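Chorismate mutase (Corynebacterium glutamicum, PDB 5HUB) catalyses the pericyclic rearrangement of chorismate to prephenate in the shikimate pathway and is feedback-activated by Trp through inter-enzyme regulation. Local coordinates at the interface of chains A and B. Numbering follows the deposited sequence. Chains: chain A/B, Chorismate mutase.

Contact 1: the interface of chains A and B. Residues chain A 65-66, 69-70; chain B 25-26, 29.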
loop_
_atom_site.group_PDB
_atom_site.type_symbol
_atom_site.label_atom_id
_atom_site.label_comp_id
_atom_site.label_asym_id
_atom_site.label_seq_id
_atom_site.Cartn_x
_atom_site.Cartn_y
_atom_site.Cartn_z
ATOM N N GLN A 65 -5.412 12.107 4.174
ATOM C CA GLN A 65 -6.082 11.513 3.040
ATOM C C GLN A 65 -6.202 9.991 3.210
ATOM O O GLN A 65 -7.264 9.415 2.955
ATOM C CB GLN A 65 -5.321 11.800 1.747
ATOM C CG GLN A 65 -5.878 11.037 0.521
ATOM C CD GLN A 65 -5.057 11.262 -0.710
ATOM O OE1 GLN A 65 -3.959 11.799 -0.635
ATOM N NE2 GLN A 65 -5.570 10.867 -1.859
ATOM N N PHE A 66 -5.102 9.364 3.559
ATOM C CA PHE A 66 -5.144 7.879 3.703
ATOM C C PHE A 66 -6.102 7.508 4.830
ATOM O O PHE A 66 -6.902 6.552 4.658
ATOM C CB PHE A 66 -3.742 7.355 3.940
ATOM C CG PHE A 66 -2.939 7.148 2.688
ATOM C CD1 PHE A 66 -2.635 8.172 1.837
ATOM C CD2 PHE A 66 -2.560 5.870 2.309
ATOM C CE1 PHE A 66 -1.912 7.983 0.692
ATOM C CE2 PHE A 66 -1.874 5.659 1.136
ATOM C CZ PHE A 66 -1.540 6.726 0.325
ATOM N N GLU A 69 -9.725 7.838 3.487
ATOM C CA GLU A 69 -10.067 6.879 2.440
ATOM C C GLU A 69 -10.168 5.441 2.910
ATOM O O GLU A 69 -11.043 4.721 2.439
ATOM C CB GLU A 69 -9.060 6.993 1.294
ATOM C CG GLU A 69 -8.965 8.386 0.702
ATOM C CD GLU A 69 -9.761 8.572 -0.571
ATOM O OE1 GLU A 69 -10.958 8.197 -0.603
ATOM O OE2 GLU A 69 -9.156 9.066 -1.554
ATOM N N ILE A 70 -9.268 5.025 3.796
ATOM C CA ILE A 70 -9.270 3.585 4.199
ATOM C C ILE A 70 -9.447 3.408 5.685
ATOM O O ILE A 70 -9.570 2.273 6.088
ATOM C CB ILE A 70 -8.040 2.809 3.701
ATOM C CG1 ILE A 70 -6.702 3.316 4.293
ATOM C CG2 ILE A 70 -8.005 2.735 2.201
ATOM C CD1 ILE A 70 -5.558 2.360 3.996
ATOM N N ASP B 25 -0.926 7.817 -5.508
ATOM C CA ASP B 25 -1.588 7.544 -4.214
ATOM C C ASP B 25 -3.038 7.269 -4.440
ATOM O O ASP B 25 -3.601 6.349 -3.786
ATOM C CB ASP B 25 -1.337 8.725 -3.267
ATOM C CG ASP B 25 0.031 8.676 -2.693
ATOM O OD1 ASP B 25 0.725 7.637 -2.740
ATOM O OD2 ASP B 25 0.440 9.771 -2.129
ATOM N N ARG B 26 -3.684 7.880 -5.385
ATOM C CA ARG B 26 -5.049 7.549 -5.758
ATOM C C ARG B 26 -5.144 6.093 -6.251
ATOM O O ARG B 26 -6.091 5.374 -5.887
ATOM C CB ARG B 26 -5.556 8.551 -6.817
ATOM C CG ARG B 26 -6.736 8.184 -7.698
ATOM C CD ARG B 26 -8.049 8.510 -7.060
ATOM N NE ARG B 26 -8.391 7.494 -6.081
ATOM C CZ ARG B 26 -8.381 7.671 -4.765
ATOM N NH1 ARG B 26 -8.090 8.860 -4.229
ATOM N NH2 ARG B 26 -8.662 6.655 -3.985
ATOM N N LEU B 29 -4.648 3.713 -3.244
ATOM C CA LEU B 29 -5.832 3.689 -2.427
ATOM C C LEU B 29 -6.984 2.938 -3.126
ATOM O O LEU B 29 -7.685 2.115 -2.463
ATOM C CB LEU B 29 -6.251 5.061 -2.004
ATOM C CG LEU B 29 -5.314 5.702 -0.972
ATOM C CD1 LEU B 29 -5.487 7.204 -0.935
ATOM C CD2 LEU B 29 -5.540 5.119 0.407
#

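Contact 2: the interface of chains A and B. Residues chain A 9, 14, 17-18, 20-21, 24; chain B 38-39, 41-42.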
loop_
_atom_site.group_PDB
_atom_site.type_symbol
_atom_site.label_atom_id
_atom_site.label_comp_id
_atom_site.label_asym_id
_atom_site.label_seq_id
_atom_site.Cartn_x
_atom_site.Cartn_y
_atom_site.Cartn_z
ATOM N N LEU A 9 -20.553 -18.253 -1.045
ATOM C CA LEU A 9 -19.721 -18.410 -2.206
ATOM C C LEU A 9 -19.249 -19.830 -2.402
ATOM O O LEU A 9 -18.891 -20.547 -1.448
ATOM C CB LEU A 9 -18.489 -17.521 -2.137
ATOM C CG LEU A 9 -18.715 -16.017 -2.068
ATOM C CD1 LEU A 9 -17.363 -15.348 -1.875
ATOM C CD2 LEU A 9 -19.423 -15.522 -3.320
ATOM N N ILE A 14 -14.730 -18.328 -4.886
ATOM C CA ILE A 14 -13.580 -17.948 -4.018
ATOM C C ILE A 14 -12.285 -17.997 -4.790
ATOM O O ILE A 14 -11.454 -17.053 -4.647
ATOM C CB ILE A 14 -13.537 -18.859 -2.773
ATOM C CG1 ILE A 14 -14.753 -18.624 -1.896
ATOM C CG2 ILE A 14 -12.258 -18.650 -1.983
ATOM C CD1 ILE A 14 -15.030 -19.729 -0.896
ATOM N N TYR A 17 -11.934 -14.882 -6.912
ATOM C CA TYR A 17 -11.581 -13.751 -6.047
ATOM C C TYR A 17 -10.134 -13.858 -5.569
ATOM O O TYR A 17 -9.457 -12.761 -5.466
ATOM C CB TYR A 17 -12.549 -13.661 -4.872
ATOM C CG TYR A 17 -13.921 -13.132 -5.180
ATOM C CD1 TYR A 17 -14.096 -11.956 -5.929
ATOM C CD2 TYR A 17 -15.069 -13.729 -4.646
ATOM C CE1 TYR A 17 -15.366 -11.442 -6.176
ATOM C CE2 TYR A 17 -16.332 -13.214 -4.890
ATOM C CZ TYR A 17 -16.476 -12.077 -5.662
ATOM O OH TYR A 17 -17.738 -11.556 -5.907
ATOM N N ARG A 18 -9.584 -15.013 -5.242
ATOM C CA ARG A 18 -8.196 -15.105 -4.831
ATOM C C ARG A 18 -7.278 -14.727 -5.962
ATOM O O ARG A 18 -6.245 -14.051 -5.730
ATOM C CB ARG A 18 -7.858 -16.509 -4.328
ATOM C CG ARG A 18 -8.567 -16.877 -3.054
ATOM C CD ARG A 18 -7.778 -16.512 -1.814
ATOM N NE ARG A 18 -8.536 -16.881 -0.611
ATOM C CZ ARG A 18 -8.785 -16.105 0.443
ATOM N NH1 ARG A 18 -9.528 -16.603 1.418
ATOM N NH2 ARG A 18 -8.318 -14.856 0.554
ATOM N N GLU A 20 -8.042 -12.579 -8.338
ATOM C CA GLU A 20 -8.108 -11.101 -8.404
ATOM C C GLU A 20 -7.266 -10.507 -7.314
ATOM O O GLU A 20 -6.600 -9.450 -7.572
ATOM C CB GLU A 20 -9.533 -10.655 -8.254
ATOM C CG GLU A 20 -9.599 -9.201 -8.727
ATOM C CD GLU A 20 -10.950 -8.580 -8.944
ATOM O OE1 GLU A 20 -11.947 -9.314 -8.792
ATOM O OE2 GLU A 20 -10.994 -7.396 -9.308
ATOM N N ILE A 21 -7.263 -10.956 -6.094
ATOM C CA ILE A 21 -6.375 -10.409 -5.049
ATOM C C ILE A 21 -4.935 -10.565 -5.454
ATOM O O ILE A 21 -4.166 -9.598 -5.247
ATOM C CB ILE A 21 -6.702 -11.042 -3.677
ATOM C CG1 ILE A 21 -8.061 -10.594 -3.198
ATOM C CG2 ILE A 21 -5.605 -10.766 -2.660
ATOM C CD1 ILE A 21 -8.576 -11.419 -2.019
ATOM N N LEU A 24 -4.320 -7.726 -7.795
ATOM C CA LEU A 24 -4.310 -6.427 -7.079
ATOM C C LEU A 24 -3.053 -6.287 -6.310
ATOM O O LEU A 24 -2.537 -5.102 -6.238
ATOM C CB LEU A 24 -5.536 -6.345 -6.184
ATOM C CG LEU A 24 -6.827 -6.088 -6.911
ATOM C CD1 LEU A 24 -8.067 -6.438 -6.113
ATOM C CD2 LEU A 24 -6.903 -4.617 -7.285
ATOM N N ILE B 38 -12.919 -7.357 -1.636
ATOM C CA ILE B 38 -12.913 -8.775 -2.075
ATOM C C ILE B 38 -12.517 -9.647 -0.912
ATOM O O ILE B 38 -13.179 -10.711 -0.678
ATOM C CB ILE B 38 -11.943 -8.992 -3.217
ATOM C CG1 ILE B 38 -12.432 -8.295 -4.448
ATOM C CG2 ILE B 38 -11.815 -10.507 -3.526
ATOM C CD1 ILE B 38 -11.435 -8.161 -5.559
ATOM N N SER B 39 -11.476 -9.354 -0.198
ATOM C CA SER B 39 -11.042 -10.147 0.902
ATOM C C SER B 39 -12.114 -10.320 1.940
ATOM O O SER B 39 -12.367 -11.465 2.380
ATOM C CB SER B 39 -9.756 -9.585 1.491
ATOM O OG SER B 39 -9.269 -10.499 2.456
ATOM N N THR B 41 -15.265 -10.149 1.556
ATOM C CA THR B 41 -16.348 -10.938 1.010
ATOM C C THR B 41 -16.056 -12.444 1.069
ATOM O O THR B 41 -16.990 -13.239 1.292
ATOM C CB THR B 41 -16.709 -10.545 -0.445
ATOM O OG1 THR B 41 -15.717 -11.007 -1.358
ATOM C CG2 THR B 41 -16.973 -9.101 -0.604
ATOM N N ILE B 42 -14.799 -12.846 0.924
ATOM C CA ILE B 42 -14.367 -14.268 0.811
ATOM C C ILE B 42 -13.767 -14.985 2.059
ATOM O O ILE B 42 -13.575 -16.212 2.078
ATOM C CB ILE B 42 -13.379 -14.503 -0.396
ATOM C CG1 ILE B 42 -11.939 -14.062 -0.161
ATOM C CG2 ILE B 42 -13.928 -13.918 -1.663
ATOM C CD1 ILE B 42 -11.020 -14.430 -1.293
HETATM O O HOH W 1 -10.049 -13.449 2.927
HETATM O O HOH W 2 -11.675 -18.704 1.641
#

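Contact 3: the interface of chains A and B. Residues chain A 35, 38-39, 42, 62, 66, 81; chain B 21, 25, 28.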
loop_
_atom_site.group_PDB
_atom_site.type_symbol
_atom_site.label_atom_id
_atom_site.label_comp_id
_atom_site.label_asym_id
_atom_site.label_seq_id
_atom_site.Cartn_x
_atom_site.Cartn_y
_atom_site.Cartn_z
ATOM N N ARG A 35 5.987 5.030 -7.228
ATOM C CA ARG A 35 5.913 6.184 -6.285
ATOM C C ARG A 35 7.220 6.356 -5.588
ATOM O O ARG A 35 7.691 7.542 -5.491
ATOM C CB ARG A 35 4.812 5.839 -5.236
ATOM C CG ARG A 35 4.449 7.059 -4.392
ATOM C CD ARG A 35 3.951 6.601 -3.047
ATOM N NE ARG A 35 3.323 7.688 -2.344
ATOM C CZ ARG A 35 3.979 8.641 -1.686
ATOM N NH1 ARG A 35 3.286 9.656 -1.173
ATOM N NH2 ARG A 35 5.292 8.579 -1.558
ATOM N N ILE A 38 10.012 7.787 -7.926
ATOM C CA ILE A 38 9.798 9.235 -8.170
ATOM C C ILE A 38 10.137 9.999 -6.916
ATOM O O ILE A 38 10.845 11.056 -7.003
ATOM C CB ILE A 38 8.364 9.521 -8.558
ATOM C CG1 ILE A 38 8.069 8.940 -9.905
ATOM C CG2 ILE A 38 8.123 11.053 -8.619
ATOM C CD1 ILE A 38 6.620 8.873 -10.282
ATOM N N SER A 39 9.661 9.623 -5.770
ATOM C CA SER A 39 9.932 10.312 -4.555
ATOM C C SER A 39 11.404 10.425 -4.277
ATOM O O SER A 39 11.887 11.536 -3.959
ATOM C CB SER A 39 9.176 9.671 -3.399
ATOM O OG SER A 39 9.330 10.490 -2.255
ATOM N N ILE A 42 13.134 13.092 -6.402
ATOM C CA ILE A 42 12.747 14.507 -6.139
ATOM C C ILE A 42 12.960 15.104 -4.714
ATOM O O ILE A 42 12.842 16.321 -4.490
ATOM C CB ILE A 42 11.262 14.816 -6.569
ATOM C CG1 ILE A 42 10.185 14.321 -5.612
ATOM C CG2 ILE A 42 11.000 14.351 -7.970
ATOM C CD1 ILE A 42 8.801 14.758 -6.007
ATOM N N ILE A 62 -1.229 13.976 3.409
ATOM C CA ILE A 62 -1.175 12.622 2.861
ATOM C C ILE A 62 -1.707 11.658 3.935
ATOM O O ILE A 62 -2.531 10.773 3.643
ATOM C CB ILE A 62 0.255 12.250 2.411
ATOM C CG1 ILE A 62 0.632 13.144 1.205
ATOM C CG2 ILE A 62 0.326 10.725 2.106
ATOM C CD1 ILE A 62 2.073 13.034 0.807
ATOM N N PHE A 66 -5.102 9.364 3.559
ATOM C CA PHE A 66 -5.144 7.879 3.703
ATOM C C PHE A 66 -6.102 7.508 4.830
ATOM O O PHE A 66 -6.902 6.552 4.658
ATOM C CB PHE A 66 -3.742 7.355 3.940
ATOM C CG PHE A 66 -2.939 7.148 2.688
ATOM C CD1 PHE A 66 -2.635 8.172 1.837
ATOM C CD2 PHE A 66 -2.560 5.870 2.309
ATOM C CE1 PHE A 66 -1.912 7.983 0.692
ATOM C CE2 PHE A 66 -1.874 5.659 1.136
ATOM C CZ PHE A 66 -1.540 6.726 0.325
ATOM N N LEU A 81 4.897 4.610 3.011
ATOM C CA LEU A 81 5.189 5.213 1.725
ATOM C C LEU A 81 6.150 6.413 1.928
ATOM O O LEU A 81 7.061 6.631 1.161
ATOM C CB LEU A 81 3.917 5.642 1.046
ATOM C CG LEU A 81 2.962 4.520 0.685
ATOM C CD1 LEU A 81 1.697 5.074 0.055
ATOM C CD2 LEU A 81 3.632 3.474 -0.170
ATOM N N ILE B 21 2.925 11.597 -8.177
ATOM C CA ILE B 21 2.754 10.944 -6.865
ATOM C C ILE B 21 1.336 11.097 -6.387
ATOM O O ILE B 21 0.788 10.097 -5.868
ATOM C CB ILE B 21 3.803 11.470 -5.859
ATOM C CG1 ILE B 21 5.188 11.018 -6.254
ATOM C CG2 ILE B 21 3.450 11.085 -4.431
ATOM C CD1 ILE B 21 6.291 11.756 -5.498
ATOM N N ASP B 25 -0.926 7.817 -5.508
ATOM C CA ASP B 25 -1.588 7.544 -4.214
ATOM C C ASP B 25 -3.038 7.269 -4.440
ATOM O O ASP B 25 -3.601 6.349 -3.786
ATOM C CB ASP B 25 -1.337 8.725 -3.267
ATOM C CG ASP B 25 0.031 8.676 -2.693
ATOM O OD1 ASP B 25 0.725 7.637 -2.740
ATOM O OD2 ASP B 25 0.440 9.771 -2.129
ATOM N N ILE B 28 -3.059 3.588 -5.612
ATOM C CA ILE B 28 -2.799 2.692 -4.480
ATOM C C ILE B 28 -4.011 2.615 -3.622
ATOM O O ILE B 28 -4.444 1.440 -3.300
ATOM C CB ILE B 28 -1.580 3.197 -3.674
ATOM C CG1 ILE B 28 -0.317 3.054 -4.475
ATOM C CG2 ILE B 28 -1.498 2.488 -2.323
ATOM C CD1 ILE B 28 0.880 3.856 -3.935
#

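Contact 4: the interface of chains A and B. Residues chain A 24-25, 28, 70, 77; chain B 31-32, 35, 66, 81.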
loop_
_atom_site.group_PDB
_atom_site.type_symbol
_atom_site.label_atom_id
_atom_site.label_comp_id
_atom_site.label_asym_id
_atom_site.label_seq_id
_atom_site.Cartn_x
_atom_site.Cartn_y
_atom_site.Cartn_z
ATOM N N LEU A 24 -4.320 -7.726 -7.795
ATOM C CA LEU A 24 -4.310 -6.427 -7.079
ATOM C C LEU A 24 -3.053 -6.287 -6.310
ATOM O O LEU A 24 -2.537 -5.102 -6.238
ATOM C CB LEU A 24 -5.536 -6.345 -6.184
ATOM C CG LEU A 24 -6.827 -6.088 -6.911
ATOM C CD1 LEU A 24 -8.067 -6.438 -6.113
ATOM C CD2 LEU A 24 -6.903 -4.617 -7.285
ATOM N N ASP A 25 -2.485 -7.313 -5.714
ATOM C CA ASP A 25 -1.209 -7.131 -4.989
ATOM C C ASP A 25 -0.123 -6.802 -5.958
ATOM O O ASP A 25 0.731 -5.925 -5.654
ATOM C CB ASP A 25 -0.921 -8.391 -4.162
ATOM C CG ASP A 25 -1.739 -8.424 -2.923
ATOM O OD1 ASP A 25 -2.315 -7.402 -2.492
ATOM O OD2 ASP A 25 -1.792 -9.571 -2.319
ATOM N N ILE A 28 -0.664 -3.037 -6.638
ATOM C CA ILE A 28 -0.229 -2.244 -5.483
ATOM C C ILE A 28 1.257 -2.208 -5.440
ATOM O O ILE A 28 1.825 -1.053 -5.318
ATOM C CB ILE A 28 -0.807 -2.844 -4.181
ATOM C CG1 ILE A 28 -2.299 -2.668 -4.130
ATOM C CG2 ILE A 28 -0.108 -2.251 -2.959
ATOM C CD1 ILE A 28 -3.013 -3.540 -3.083
ATOM N N ILE A 70 -9.268 5.025 3.796
ATOM C CA ILE A 70 -9.270 3.585 4.199
ATOM C C ILE A 70 -9.447 3.408 5.685
ATOM O O ILE A 70 -9.570 2.273 6.088
ATOM C CB ILE A 70 -8.040 2.809 3.701
ATOM C CG1 ILE A 70 -6.702 3.316 4.293
ATOM C CG2 ILE A 70 -8.005 2.735 2.201
ATOM C CD1 ILE A 70 -5.558 2.360 3.996
ATOM N N LEU A 77 -0.162 3.099 6.627
ATOM C CA LEU A 77 0.164 2.886 5.248
ATOM C C LEU A 77 0.902 4.130 4.652
ATOM O O LEU A 77 1.919 4.003 3.966
ATOM C CB LEU A 77 -1.102 2.563 4.441
ATOM C CG LEU A 77 -0.949 2.502 2.907
ATOM C CD1 LEU A 77 0.097 1.469 2.513
ATOM C CD2 LEU A 77 -2.285 2.175 2.256
ATOM N N ALA B 31 -6.807 0.489 -5.335
ATOM C CA ALA B 31 -6.495 -0.949 -5.332
ATOM C C ALA B 31 -6.594 -1.475 -3.923
ATOM O O ALA B 31 -7.072 -2.670 -3.778
ATOM C CB ALA B 31 -5.136 -1.186 -5.927
ATOM N N VAL B 32 -6.108 -0.830 -2.889
ATOM C CA VAL B 32 -6.307 -1.279 -1.544
ATOM C C VAL B 32 -7.773 -1.395 -1.153
ATOM O O VAL B 32 -8.177 -2.441 -0.546
ATOM C CB VAL B 32 -5.539 -0.318 -0.561
ATOM C CG1 VAL B 32 -5.932 -0.617 0.868
ATOM C CG2 VAL B 32 -4.058 -0.424 -0.819
ATOM N N ARG B 35 -9.116 -4.568 -3.068
ATOM C CA ARG B 35 -8.560 -5.793 -2.424
ATOM C C ARG B 35 -9.264 -6.054 -1.135
ATOM O O ARG B 35 -9.630 -7.256 -0.890
ATOM C CB ARG B 35 -7.054 -5.508 -2.139
ATOM C CG ARG B 35 -6.314 -6.784 -1.742
ATOM C CD ARG B 35 -5.141 -6.426 -0.868
ATOM N NE ARG B 35 -4.255 -7.550 -0.724
ATOM C CZ ARG B 35 -4.460 -8.570 0.106
ATOM N NH1 ARG B 35 -3.623 -9.607 0.062
ATOM N NH2 ARG B 35 -5.478 -8.551 0.946
ATOM N N PHE B 66 5.984 -9.495 -0.658
ATOM C CA PHE B 66 6.136 -8.025 -0.441
ATOM C C PHE B 66 7.567 -7.724 -0.010
ATOM O O PHE B 66 8.161 -6.738 -0.517
ATOM C CB PHE B 66 5.115 -7.558 0.578
ATOM C CG PHE B 66 3.758 -7.269 0.004
ATOM C CD1 PHE B 66 3.006 -8.227 -0.615
ATOM C CD2 PHE B 66 3.264 -5.974 0.007
ATOM C CE1 PHE B 66 1.775 -7.963 -1.145
ATOM C CE2 PHE B 66 2.048 -5.685 -0.566
ATOM C CZ PHE B 66 1.292 -6.689 -1.139
ATOM N N LEU B 81 -2.512 -4.962 4.833
ATOM C CA LEU B 81 -3.485 -5.465 3.881
ATOM C C LEU B 81 -4.201 -6.701 4.485
ATOM O O LEU B 81 -5.389 -6.878 4.338
ATOM C CB LEU B 81 -2.815 -5.805 2.579
ATOM C CG LEU B 81 -2.194 -4.633 1.841
ATOM C CD1 LEU B 81 -1.506 -5.102 0.572
ATOM C CD2 LEU B 81 -3.200 -3.537 1.591
#

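Contact 1: the interface of chains A and B
A:Phe66 and A:Glu69 present their side chains to B:Leu29 and B:Arg26 from regular helical backbone, whereas A:Ile70, at phi -122° and psi -5°, marks where helix 49-70 leaves that geometry. B:Leu29 fills the middle of the contact. Its methyl CD2 lies over one face of the A:Phe66 ring, displaced toward the rim, and comes within 3.6 Å of A:Phe66 CD2. The same methyl meets A:Ile70 CG2 at 3.9 Å. The other branch, CD1, turns toward the polar side chains and packs against A:Glu69 CG at 4.0 Å and the extended chain of A:Gln65. B:Asp25 stands at the edge of the phenyl ring, its carboxylate carbon CG 3.9 Å from A:Phe66 CZ and its plane almost perpendicular to the ring. B:Arg26 bends at chi2 and chi3, bringing its guanidinium NH1 to the A:Glu69 carboxylate oxygen OE2 at 2.9 Å. This salt bridge is also a hydrogen bond, met almost along the oxygen's C-O axis but tilted from the guanidinium plane, with 147° at the hydrogen. The patch lies where the C-terminal end of chain A's helix 49-70 rests against the middle of chain B's long helix 11-42.

Contact 2: the interface of chains A and B
In this AroQ-type (type II) chorismate mutase, the N-terminal part of chain A's long helix 11-42 runs beside the C-terminal part of the same helix in chain B, and A:Tyr17, A:Arg18 and A:Ile21 meet B:Ile38 and B:Ile42 there. B:Ile42 points its methyl CD1 at the centre of one face of the A:Arg18 guanidinium, 3.3 Å from CZ. Its CG1 sits between backbone N and carbonyl carbon (chi1 78°), while the other branch, CG2, faces A:Tyr17 and touches A:Leu9 CD1 at 3.7 Å. One turn earlier, B:Ile38 splits its contacts in the same way: CG2 packs on A:Tyr17 CB at 3.5 Å and on A:Ile21, and CD1 presses against the A:Glu20 carboxylate, 3.4 Å from its carbon CD. A:Ile21 lies alongside B:Ile38, pointing the opposite way, and meets B:Ile42 tip to tip, the two CD1 methyls 3.9 Å apart. B:Thr41 OG1 lies above the tyrosine ring toward its rim and donates a 2.6 Å hydrogen bond to B:Ile38 O of its own helix. Polar links run through water. A:Arg18 NH2 shares one water with B:Ser39 O and OG, and NH1, 3.0 Å from a second, reaches B:Ile42 O through it. These waters may help steady the guanidinium's turn above the isoleucine. In AroQ enzymes an arginine near the start of this helix reaches the partner's active site, as A:Arg18 probably does here.

Contact 3: the interface of chains A and B
Helix 11-42 of chain B, through B:Ile21, B:Asp25 and B:Ile28, packs against three elements of chain A: A:Arg35 from helix 11-42, A:Phe66 and A:Ile62 from helix 49-70, and A:Leu81 from helix 74-84. A:Arg35 carries the contact. With CG anti to the backbone N (chi1 -168°) and the chain extended as far as NE, it offers the side of its guanidinium to the carboxylate of B:Asp25. A:Arg35 NE donates to B:Asp25 OD1 at 2.6 Å. A:Arg35 NH1 donates to B:Asp25 OD2 at 3.0 Å, and both bonds are nearly straight. Guanidinium and carboxylate are nearly coplanar; OD2 uses its syn lone pair, and OD1 is met on the syn side slightly out of its plane. Each acid oxygen thus receives its own N-H, which fixes how both groups are turned. Above one face of the guanidinium sits B:Ile21 CG2, 3.7 Å from A:Arg35 CZ, and A:Leu81 CB covers the opposite face, so the guanidinium is sandwiched between aliphatic groups. A:Leu81 CD1 also approaches B:Asp25 OD1 at 3.9 Å, while the edge of A:Phe66 closes in on the same acid. Farther along, B:Ile21 CD1 packs on A:Ile38 CG2 and meets the tip of A:Ile42. The site joins the subunits by a two-bond salt bridge set in apolar packing, and by holding A:Arg35 it may also orient an arginine that lines the active site in this family.

Contact 4: the interface of chains A and B
A:Ile28 lays its CG1 against the methyl of B:Ala31, 3.7 Å from CB, where the antiparallel long helices of this AroQ-type chorismate mutase dimer run side by side near its two-fold axis. CG1 of A:Ile28 is anti to the carbonyl carbon (chi1 -68°), and the chain reaches on so that CD1 comes to 4.0 Å from B:Val32 CG2, the two side chains crossing at about a right angle. A turn before, A:Leu24 forks over the partner helix. CD1 rests on the backbone of B:Arg35, 3.8 Å from CA, and CD2 lies 4.1 Å from B:Ala31 CB; the small alanine side chain probably allows both chain A residues to approach. The polar first-shell pair is A:Asp25 with B:Arg35, which repeats the side-on, two-nitrogen grip of A:Arg35 on B:Asp25 with the chains exchanged. Farther out, groups of chain B hold that pair in place. B:Leu81 CB covers one face of the guanidinium of its own chain, and CD1 of the same leucine reaches A:Asp25 OD1 at 3.9 Å. The B:Phe66 ring turns its edge to the acid, with A:Asp25 CG in the ring plane. On the other side of B:Val32, A:Ile70 CG2 touches the second valine branch, CG1, at 4.2 Å, while CD2 of A:Leu77, on helix 74-84, lies more loosely beside the valine's CG2.

All four contacts belong to one two-fold interface spread along helices 11-42; the distances between them run between the centres of their C-alpha atoms. Contacts 1 and 3 lie about 10 Å apart and share A:Phe66 and B:Asp25, while contacts 1 and 4, about 11 Å apart, share A:Ile70. Contact 2 sits about 13 Å from contact 4, sharing A:Leu24, and about 26 Å from contact 3 toward the opposite end of the dimer. The symmetry makes the Asp25-Arg35 pair appear in both contacts 3 and 4, about 14 Å apart. Apolar packing and paired salt bridges thus stitch the intertwined subunits together over much of the helix length.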